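Local coordinates for bacterial regulatory proteins, TetR family (Nitrosomonas europaea, PDB 3NI7), which probably binds DNA as a transcriptional regulator of the TetR family, with a predicted helix-turn-helix and an all-helical C-terminal region, at residues Ser64-Glu69 with His85-Ile90; Thr128-Arg133 with Leu147-Leu152; Leu157-Phe162 with Arg175-Arg180. All coordinates share one frame; numbering follows the deposited sequence.

Contact 1 of 3, residues Ser64-Glu69 with His85-Ile90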
# COMPACT_ATOMS: atom_id res chain seq x y z
N SER A 64 -4.70 -20.82 -0.53
CA SER A 64 -5.39 -22.06 -0.81
C SER A 64 -6.78 -22.10 -0.18
O SER A 64 -7.68 -22.75 -0.70
CB SER A 64 -4.60 -23.24 -0.31
OG SER A 64 -5.11 -23.48 0.99
N ARG A 65 -6.98 -21.42 0.95
CA ARG A 65 -8.35 -21.26 1.50
C ARG A 65 -9.20 -20.55 0.48
O ARG A 65 -10.28 -21.00 0.09
CB ARG A 65 -8.37 -20.54 2.87
CG ARG A 65 -8.13 -21.53 4.09
CD ARG A 65 -9.32 -22.56 4.25
NE ARG A 65 -10.65 -21.88 4.33
CZ ARG A 65 -11.58 -21.80 3.35
NH1 ARG A 65 -12.71 -21.13 3.60
NH2 ARG A 65 -11.44 -22.36 2.15
N MSE A 66 -8.64 -19.48 -0.02
CA MSE A 66 -9.25 -18.73 -1.08
C MSE A 66 -9.56 -19.60 -2.30
O MSE A 66 -10.57 -19.48 -2.94
CB MSE A 66 -8.30 -17.63 -1.47
CG MSE A 66 -8.93 -16.53 -2.19
SE MSE A 66 -7.89 -14.90 -1.95
CE MSE A 66 -6.72 -15.13 -3.48
N LEU A 67 -8.66 -20.50 -2.63
CA LEU A 67 -8.87 -21.37 -3.79
C LEU A 67 -10.01 -22.35 -3.57
O LEU A 67 -10.80 -22.58 -4.47
CB LEU A 67 -7.60 -22.14 -4.11
CG LEU A 67 -7.66 -23.15 -5.27
CD1 LEU A 67 -8.03 -22.41 -6.53
CD2 LEU A 67 -6.35 -23.93 -5.46
N LYS A 68 -10.08 -22.94 -2.37
CA LYS A 68 -11.13 -23.93 -2.02
C LYS A 68 -12.47 -23.24 -2.12
O LYS A 68 -13.44 -23.76 -2.67
CB LYS A 68 -10.93 -24.50 -0.62
N GLU A 69 -12.51 -22.02 -1.62
CA GLU A 69 -13.71 -21.22 -1.76
C GLU A 69 -14.06 -21.01 -3.23
O GLU A 69 -15.21 -21.24 -3.62
CB GLU A 69 -13.55 -19.85 -1.08
CG GLU A 69 -14.88 -19.15 -0.76
CD GLU A 69 -15.80 -19.99 0.12
OE1 GLU A 69 -17.06 -19.95 -0.09
OE2 GLU A 69 -15.22 -20.70 1.01
N HIS A 85 -15.23 -9.58 -2.67
CA HIS A 85 -15.24 -9.33 -1.21
C HIS A 85 -15.14 -10.64 -0.43
O HIS A 85 -14.51 -10.71 0.62
CB HIS A 85 -16.51 -8.59 -0.83
CG HIS A 85 -16.64 -8.27 0.62
ND1 HIS A 85 -17.35 -9.06 1.50
CD2 HIS A 85 -16.21 -7.20 1.34
CE1 HIS A 85 -17.32 -8.51 2.70
NE2 HIS A 85 -16.65 -7.37 2.63
N HIS A 86 -15.76 -11.67 -0.95
CA HIS A 86 -15.77 -12.91 -0.24
C HIS A 86 -14.37 -13.54 -0.23
O HIS A 86 -13.88 -13.99 0.82
CB HIS A 86 -16.79 -13.84 -0.86
CG HIS A 86 -17.15 -14.97 0.04
ND1 HIS A 86 -16.20 -15.83 0.57
CD2 HIS A 86 -18.35 -15.35 0.55
CE1 HIS A 86 -16.80 -16.71 1.36
NE2 HIS A 86 -18.10 -16.44 1.37
N LEU A 87 -13.71 -13.58 -1.38
CA LEU A 87 -12.38 -14.17 -1.45
C LEU A 87 -11.40 -13.39 -0.60
O LEU A 87 -10.55 -13.98 0.03
CB LEU A 87 -11.86 -14.18 -2.88
CG LEU A 87 -12.72 -14.95 -3.89
CD1 LEU A 87 -12.27 -14.64 -5.31
CD2 LEU A 87 -12.67 -16.45 -3.54
N ILE A 88 -11.47 -12.07 -0.60
CA ILE A 88 -10.45 -11.32 0.12
C ILE A 88 -10.64 -11.61 1.58
O ILE A 88 -9.67 -11.87 2.34
CB ILE A 88 -10.47 -9.82 -0.16
CG1 ILE A 88 -10.04 -9.54 -1.62
CG2 ILE A 88 -9.46 -9.13 0.76
CD1 ILE A 88 -10.28 -8.05 -2.07
N MSE A 89 -11.89 -11.68 1.98
CA MSE A 89 -12.17 -11.96 3.37
C MSE A 89 -11.66 -13.34 3.79
O MSE A 89 -10.99 -13.42 4.79
CB MSE A 89 -13.67 -11.75 3.70
CG MSE A 89 -14.09 -10.27 3.82
SE MSE A 89 -12.78 -9.06 4.69
CE MSE A 89 -12.46 -9.99 6.42
N ILE A 90 -11.91 -14.38 3.00
CA ILE A 90 -11.34 -15.72 3.30
C ILE A 90 -9.83 -15.61 3.48
O ILE A 90 -9.24 -16.13 4.39
CB ILE A 90 -11.57 -16.72 2.17
CG1 ILE A 90 -13.03 -17.10 2.06
CG2 ILE A 90 -10.85 -17.97 2.49
CD1 ILE A 90 -13.48 -18.06 3.13
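R65, M66 and E69 pack against H86, L87 and I90 in a mixed helix-helix contact, an apolar M66/L87 pair beside a polar rim of R65, E69 and H86 set around I90. It joins the end of helix 51-69 to helix 80-96. In TetR regulators the helix that follows the helix-turn-helix links the DNA-binding head to the larger domain; this contact lies at its C-terminal end. The axes, at 144°, approach to 8.7 Å. In selenomethionine M66, CG is anti to the backbone N (chi1 -160°), which puts it 3.8 Å from L87 CB; SE lies 3.4 Å from L87 O. M66 also touches T128, W131 and V132 of helix 115-135, which packs on this pair. I90 CG2 sits 3.6 Å from R65 CB and over one guanidinium face, offset toward the rim, while I90 CD1 is 3.8 Å from E69 OE2. R65 NH1 and E69 OE2 form a long salt bridge of 3.6 Å. E69 OE1 stands 3.6 Å from H86 CE1, oblique to the imidazole. With no polar bond joining the two segments, cohesion rests on van der Waals contact, partly between I90 and a charged pair, and the carboxylate would probably favour a protonated H86.

Contact 2 of 3, residues Thr128-Arg133 with Leu147-Leu152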
# COMPACT_ATOMS: atom_id res chain seq x y z
N THR A 128 -2.02 -12.43 -7.19
CA THR A 128 -3.17 -12.54 -6.27
C THR A 128 -4.32 -11.68 -6.75
O THR A 128 -5.46 -12.14 -6.94
CB THR A 128 -2.81 -12.13 -4.84
OG1 THR A 128 -1.54 -12.71 -4.45
CG2 THR A 128 -3.88 -12.58 -3.93
N VAL A 129 -4.00 -10.43 -7.01
CA VAL A 129 -4.95 -9.50 -7.51
C VAL A 129 -5.53 -9.97 -8.82
O VAL A 129 -6.73 -9.81 -9.07
CB VAL A 129 -4.32 -8.09 -7.66
CG1 VAL A 129 -5.08 -7.19 -8.70
CG2 VAL A 129 -4.26 -7.42 -6.27
N GLN A 130 -4.70 -10.52 -9.69
CA GLN A 130 -5.20 -10.86 -11.03
C GLN A 130 -5.99 -12.13 -10.98
O GLN A 130 -6.92 -12.34 -11.76
CB GLN A 130 -4.08 -10.96 -12.00
CG GLN A 130 -3.47 -9.61 -12.25
CD GLN A 130 -2.25 -9.69 -13.06
OE1 GLN A 130 -1.77 -10.78 -13.36
NE2 GLN A 130 -1.73 -8.53 -13.45
N TRP A 131 -5.63 -12.95 -10.00
CA TRP A 131 -6.26 -14.21 -9.73
C TRP A 131 -7.64 -13.97 -9.15
O TRP A 131 -8.59 -14.66 -9.50
CB TRP A 131 -5.41 -15.02 -8.72
CG TRP A 131 -6.00 -16.34 -8.48
CD1 TRP A 131 -5.74 -17.45 -9.15
CD2 TRP A 131 -7.03 -16.68 -7.55
NE1 TRP A 131 -6.51 -18.47 -8.72
CE2 TRP A 131 -7.33 -18.01 -7.73
CE3 TRP A 131 -7.74 -15.97 -6.60
CZ2 TRP A 131 -8.28 -18.67 -6.98
CZ3 TRP A 131 -8.69 -16.63 -5.84
CH2 TRP A 131 -8.95 -17.97 -6.05
N VAL A 132 -7.76 -13.03 -8.23
CA VAL A 132 -9.07 -12.82 -7.63
C VAL A 132 -10.04 -12.28 -8.72
O VAL A 132 -11.21 -12.68 -8.79
CB VAL A 132 -9.04 -11.80 -6.44
CG1 VAL A 132 -10.38 -11.71 -5.85
CG2 VAL A 132 -8.07 -12.22 -5.39
N ARG A 133 -9.50 -11.39 -9.54
CA ARG A 133 -10.27 -10.67 -10.56
C ARG A 133 -10.84 -11.71 -11.54
O ARG A 133 -12.06 -11.75 -11.81
CB ARG A 133 -9.34 -9.64 -11.22
CG ARG A 133 -9.97 -8.55 -12.08
CD ARG A 133 -8.86 -7.82 -12.99
NE ARG A 133 -9.26 -6.48 -13.48
CZ ARG A 133 -8.87 -5.93 -14.63
NH1 ARG A 133 -7.99 -6.56 -15.44
NH2 ARG A 133 -9.33 -4.72 -14.95
N LEU A 147 -13.29 -4.00 -12.78
CA LEU A 147 -12.72 -2.96 -11.94
C LEU A 147 -11.36 -2.73 -12.53
O LEU A 147 -10.74 -3.69 -12.95
CB LEU A 147 -12.48 -3.51 -10.56
CG LEU A 147 -13.40 -3.22 -9.41
CD1 LEU A 147 -14.71 -3.85 -9.71
CD2 LEU A 147 -12.76 -3.75 -8.15
N GLU A 148 -10.87 -1.50 -12.51
CA GLU A 148 -9.56 -1.29 -13.05
C GLU A 148 -8.57 -2.00 -12.08
O GLU A 148 -8.74 -1.99 -10.82
CB GLU A 148 -9.23 0.19 -13.26
CG GLU A 148 -10.01 0.82 -14.38
CD GLU A 148 -9.86 0.11 -15.72
OE1 GLU A 148 -8.70 -0.22 -16.16
OE2 GLU A 148 -10.93 -0.10 -16.35
N GLU A 149 -7.56 -2.64 -12.70
CA GLU A 149 -6.53 -3.35 -12.00
C GLU A 149 -5.93 -2.53 -10.87
O GLU A 149 -5.76 -3.05 -9.78
CB GLU A 149 -5.40 -3.75 -12.96
CG GLU A 149 -5.42 -5.20 -13.54
CD GLU A 149 -4.03 -5.65 -14.04
OE1 GLU A 149 -3.76 -5.65 -15.27
OE2 GLU A 149 -3.19 -6.00 -13.17
N SER A 150 -5.59 -1.27 -11.12
CA SER A 150 -5.04 -0.42 -10.03
C SER A 150 -6.02 -0.11 -8.90
O SER A 150 -5.64 0.01 -7.74
CB SER A 150 -4.47 0.88 -10.56
OG SER A 150 -5.21 1.28 -11.68
N THR A 151 -7.29 0.01 -9.24
CA THR A 151 -8.24 0.38 -8.22
C THR A 151 -8.28 -0.79 -7.29
O THR A 151 -7.97 -0.70 -6.09
CB THR A 151 -9.62 0.64 -8.82
OG1 THR A 151 -9.56 1.79 -9.67
CG2 THR A 151 -10.63 0.86 -7.75
N LEU A 152 -8.63 -1.92 -7.87
CA LEU A 152 -8.67 -3.14 -7.08
C LEU A 152 -7.34 -3.41 -6.35
O LEU A 152 -7.34 -3.88 -5.23
CB LEU A 152 -8.95 -4.31 -7.98
CG LEU A 152 -9.00 -5.64 -7.29
CD1 LEU A 152 -9.85 -5.56 -6.05
CD2 LEU A 152 -9.53 -6.59 -8.33
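V129, Q130 and R133 of helix 115-135 face the start of helix 149-164 in a helix packing at the dimer interface, where a side chain of the first helix binds the backbone at the N-terminal end of the second. V129 makes the apolar part: its CG1 lies 4.4 Å from CG of L152, a loose van der Waals approach, and elsewhere V129 packs on T153 and Y156. One residue on, Q130 stretches its chain beyond CG and brings NE2 to E149 OE2 in a nearly straight hydrogen bond of 2.9 Å (N-H...O 163°). The acceptor lies close to the amide plane, but the donor meets the carboxylate from above its plane, the two planes standing 75° apart. E149 OE2 is also hydrogen-bonded to S150 OG of the second subunit, and Q130 NE2 makes a weak hydrogen bond to that same S150 OG of the second subunit, so this polar cluster belongs to the dimer interface. R133 then reaches across with an extended chain, CG anti to the backbone N (chi1 -166°), and lays one guanidinium face on E149 CG, 3.5 Å from R133 NH1. R133 NH1 and E149 OE1 are 4.3 Å apart with no N-H aimed at the oxygen, so any attraction is probably only a general electrostatic one. The guanidinium edge grips the carbonyl just before E148, the N-cap of the helix: R133 NE bonds L147 O weakly, whereas R133 NH2 donates to L147 O at 2.7 Å, almost in the guanidinium plane.

Contact 3 of 3, residues Leu157-Phe162 with Arg175-Arg180; sequences LMTFFF and RQFLKR
Segments 157-162 and 175-180 run almost antiparallel, at 168° with axes 10.0 Å apart, T159 and L178 having the nearest CA atoms at 6.1 Å. They belong to an antiparallel helical hairpin, the last two modelled helices of the chain. F162 and F177 form a face-to-face stack, their ring centroids 4.7 Å apart and planes 8° from parallel. Both have CG anti to the backbone N (chi1 170° in F177), which sets each CG so that the rings overlap between the helices. One turn earlier, M158 CB packs 4.2 Å from F177 CZ, while the selenium turns off from the other helix. T159 touches both F177 and L178: OG1 meets the edge of the F177 ring near its plane, and both OG1 and CG2 pack on L178 CD1, CG2 at 3.7 Å. The hydroxyl itself is hydrogen-bonded to I155 O, one turn back on its own helix. An alanine here would probably open a gap beside the F177 ring edge and L178 CD1 and deprive the I155 carbonyl of its hydroxyl partner. In TetR-family dimers the two C-terminal helices commonly build the subunit interface; for helix 149-164 this agrees with L157, M158 and F162 packing on the second subunit. Within the stack, F177 CB lies over a face of the F162 ring, 4.2 Å from F162 CE2.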
# COMPACT_ATOMS: atom_id res chain seq x y z
N LEU A 157 -4.50 -3.72 -1.28
CA LEU A 157 -3.48 -3.19 -0.40
C LEU A 157 -4.03 -2.46 0.82
O LEU A 157 -3.68 -2.78 1.94
CB LEU A 157 -2.57 -2.24 -1.17
CG LEU A 157 -1.62 -3.02 -2.07
CD1 LEU A 157 -0.55 -2.15 -2.62
CD2 LEU A 157 -1.00 -4.06 -1.27
N MSE A 158 -4.88 -1.46 0.61
CA MSE A 158 -5.31 -0.61 1.73
C MSE A 158 -6.07 -1.40 2.77
O MSE A 158 -5.81 -1.29 3.97
CB MSE A 158 -6.22 0.47 1.26
CG MSE A 158 -5.59 1.81 1.04
SE MSE A 158 -7.20 3.03 0.75
CE MSE A 158 -6.25 4.79 0.79
N THR A 159 -6.99 -2.22 2.30
CA THR A 159 -7.77 -3.02 3.21
C THR A 159 -6.84 -3.85 4.07
O THR A 159 -7.04 -3.98 5.27
CB THR A 159 -8.66 -3.96 2.46
OG1 THR A 159 -9.43 -3.20 1.55
CG2 THR A 159 -9.59 -4.68 3.39
N PHE A 160 -5.82 -4.42 3.41
CA PHE A 160 -4.86 -5.30 4.07
C PHE A 160 -4.17 -4.62 5.22
O PHE A 160 -4.19 -5.11 6.36
CB PHE A 160 -3.83 -5.75 3.06
CG PHE A 160 -2.87 -6.76 3.60
CD1 PHE A 160 -3.32 -7.80 4.38
CD2 PHE A 160 -1.53 -6.66 3.33
CE1 PHE A 160 -2.47 -8.71 4.89
CE2 PHE A 160 -0.70 -7.57 3.82
CZ PHE A 160 -1.17 -8.60 4.62
N PHE A 161 -3.58 -3.47 4.92
CA PHE A 161 -2.91 -2.70 5.94
C PHE A 161 -3.84 -2.21 7.03
O PHE A 161 -3.47 -2.27 8.21
CB PHE A 161 -2.07 -1.59 5.31
CG PHE A 161 -0.70 -2.10 4.89
CD1 PHE A 161 0.40 -2.00 5.75
CD2 PHE A 161 -0.52 -2.77 3.65
CE1 PHE A 161 1.65 -2.50 5.37
CE2 PHE A 161 0.73 -3.26 3.27
CZ PHE A 161 1.81 -3.13 4.12
N PHE A 162 -5.06 -1.81 6.65
CA PHE A 162 -6.11 -1.44 7.62
C PHE A 162 -6.50 -2.64 8.51
O PHE A 162 -6.68 -2.49 9.70
CB PHE A 162 -7.34 -0.89 6.87
CG PHE A 162 -8.51 -0.58 7.74
CD1 PHE A 162 -8.71 0.71 8.20
CD2 PHE A 162 -9.43 -1.57 8.09
CE1 PHE A 162 -9.84 1.01 9.03
CE2 PHE A 162 -10.55 -1.29 8.93
CZ PHE A 162 -10.75 0.01 9.39
N ARG A 175 -14.33 -5.71 7.14
CA ARG A 175 -15.37 -6.25 6.25
C ARG A 175 -16.16 -5.11 5.66
O ARG A 175 -16.33 -5.03 4.44
CB ARG A 175 -16.32 -7.20 6.98
CG ARG A 175 -15.57 -8.23 7.94
CD ARG A 175 -16.49 -9.32 8.48
NE ARG A 175 -16.86 -10.23 7.41
CZ ARG A 175 -16.24 -11.37 7.16
NH1 ARG A 175 -15.20 -11.80 7.92
NH2 ARG A 175 -16.65 -12.11 6.13
N GLN A 176 -16.64 -4.23 6.53
CA GLN A 176 -17.39 -3.05 6.07
C GLN A 176 -16.54 -2.14 5.21
O GLN A 176 -16.99 -1.71 4.15
CB GLN A 176 -17.91 -2.26 7.25
CG GLN A 176 -19.10 -1.38 6.88
CD GLN A 176 -19.68 -0.71 8.07
OE1 GLN A 176 -20.57 0.08 7.93
NE2 GLN A 176 -19.18 -1.04 9.26
N PHE A 177 -15.30 -1.88 5.63
CA PHE A 177 -14.37 -1.03 4.87
C PHE A 177 -14.20 -1.53 3.45
O PHE A 177 -14.29 -0.76 2.51
CB PHE A 177 -13.02 -0.95 5.58
CG PHE A 177 -11.95 -0.30 4.78
CD1 PHE A 177 -11.17 -1.06 3.88
CD2 PHE A 177 -11.66 1.04 4.93
CE1 PHE A 177 -10.16 -0.45 3.14
CE2 PHE A 177 -10.63 1.64 4.20
CZ PHE A 177 -9.89 0.91 3.31
N LEU A 178 -13.96 -2.82 3.31
CA LEU A 178 -13.78 -3.43 2.01
C LEU A 178 -15.02 -3.37 1.17
O LEU A 178 -14.98 -3.11 -0.03
CB LEU A 178 -13.42 -4.90 2.18
CG LEU A 178 -13.10 -5.66 0.88
CD1 LEU A 178 -11.78 -5.21 0.43
CD2 LEU A 178 -13.17 -7.17 1.05
N LYS A 179 -16.14 -3.66 1.81
CA LYS A 179 -17.43 -3.63 1.14
C LYS A 179 -17.70 -2.26 0.54
O LYS A 179 -18.16 -2.11 -0.59
CB LYS A 179 -18.56 -3.99 2.10
CG LYS A 179 -19.92 -4.24 1.36
CD LYS A 179 -19.67 -5.29 0.20
N ARG A 180 -17.42 -1.24 1.30
CA ARG A 180 -17.70 0.07 0.81
C ARG A 180 -16.85 0.47 -0.35
O ARG A 180 -17.36 0.88 -1.38
CB ARG A 180 -17.57 1.07 1.94
CG ARG A 180 -18.81 1.11 2.72
CD ARG A 180 -18.61 1.61 4.12
NE ARG A 180 -19.89 1.46 4.82
CZ ARG A 180 -20.33 2.21 5.82
NH1 ARG A 180 -19.60 3.15 6.28
NH2 ARG A 180 -21.53 2.04 6.36

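How the contacts relate
Following the chain, contact 1 closes first, bringing helix 80-96 back onto helix 51-69 across a short connection. Contact 2 then returns the start of helix 149-164 to helix 115-135, over a span that includes the unmodelled residues 139-145, and contact 3 folds helix 172-187 back onto the later part of helix 149-164. The three loops follow in series, with none enclosing or crossing another. Helix 115-135 of contact 2 lies against both helices of contact 1. H85 and M89 join contact 1 to R175 and L178 in contact 3, partly through a probable hydrogen bond between H85 NE2 and R175 O. Contacts 2 and 3 do not touch, but helix 149-164 carries both to the second subunit.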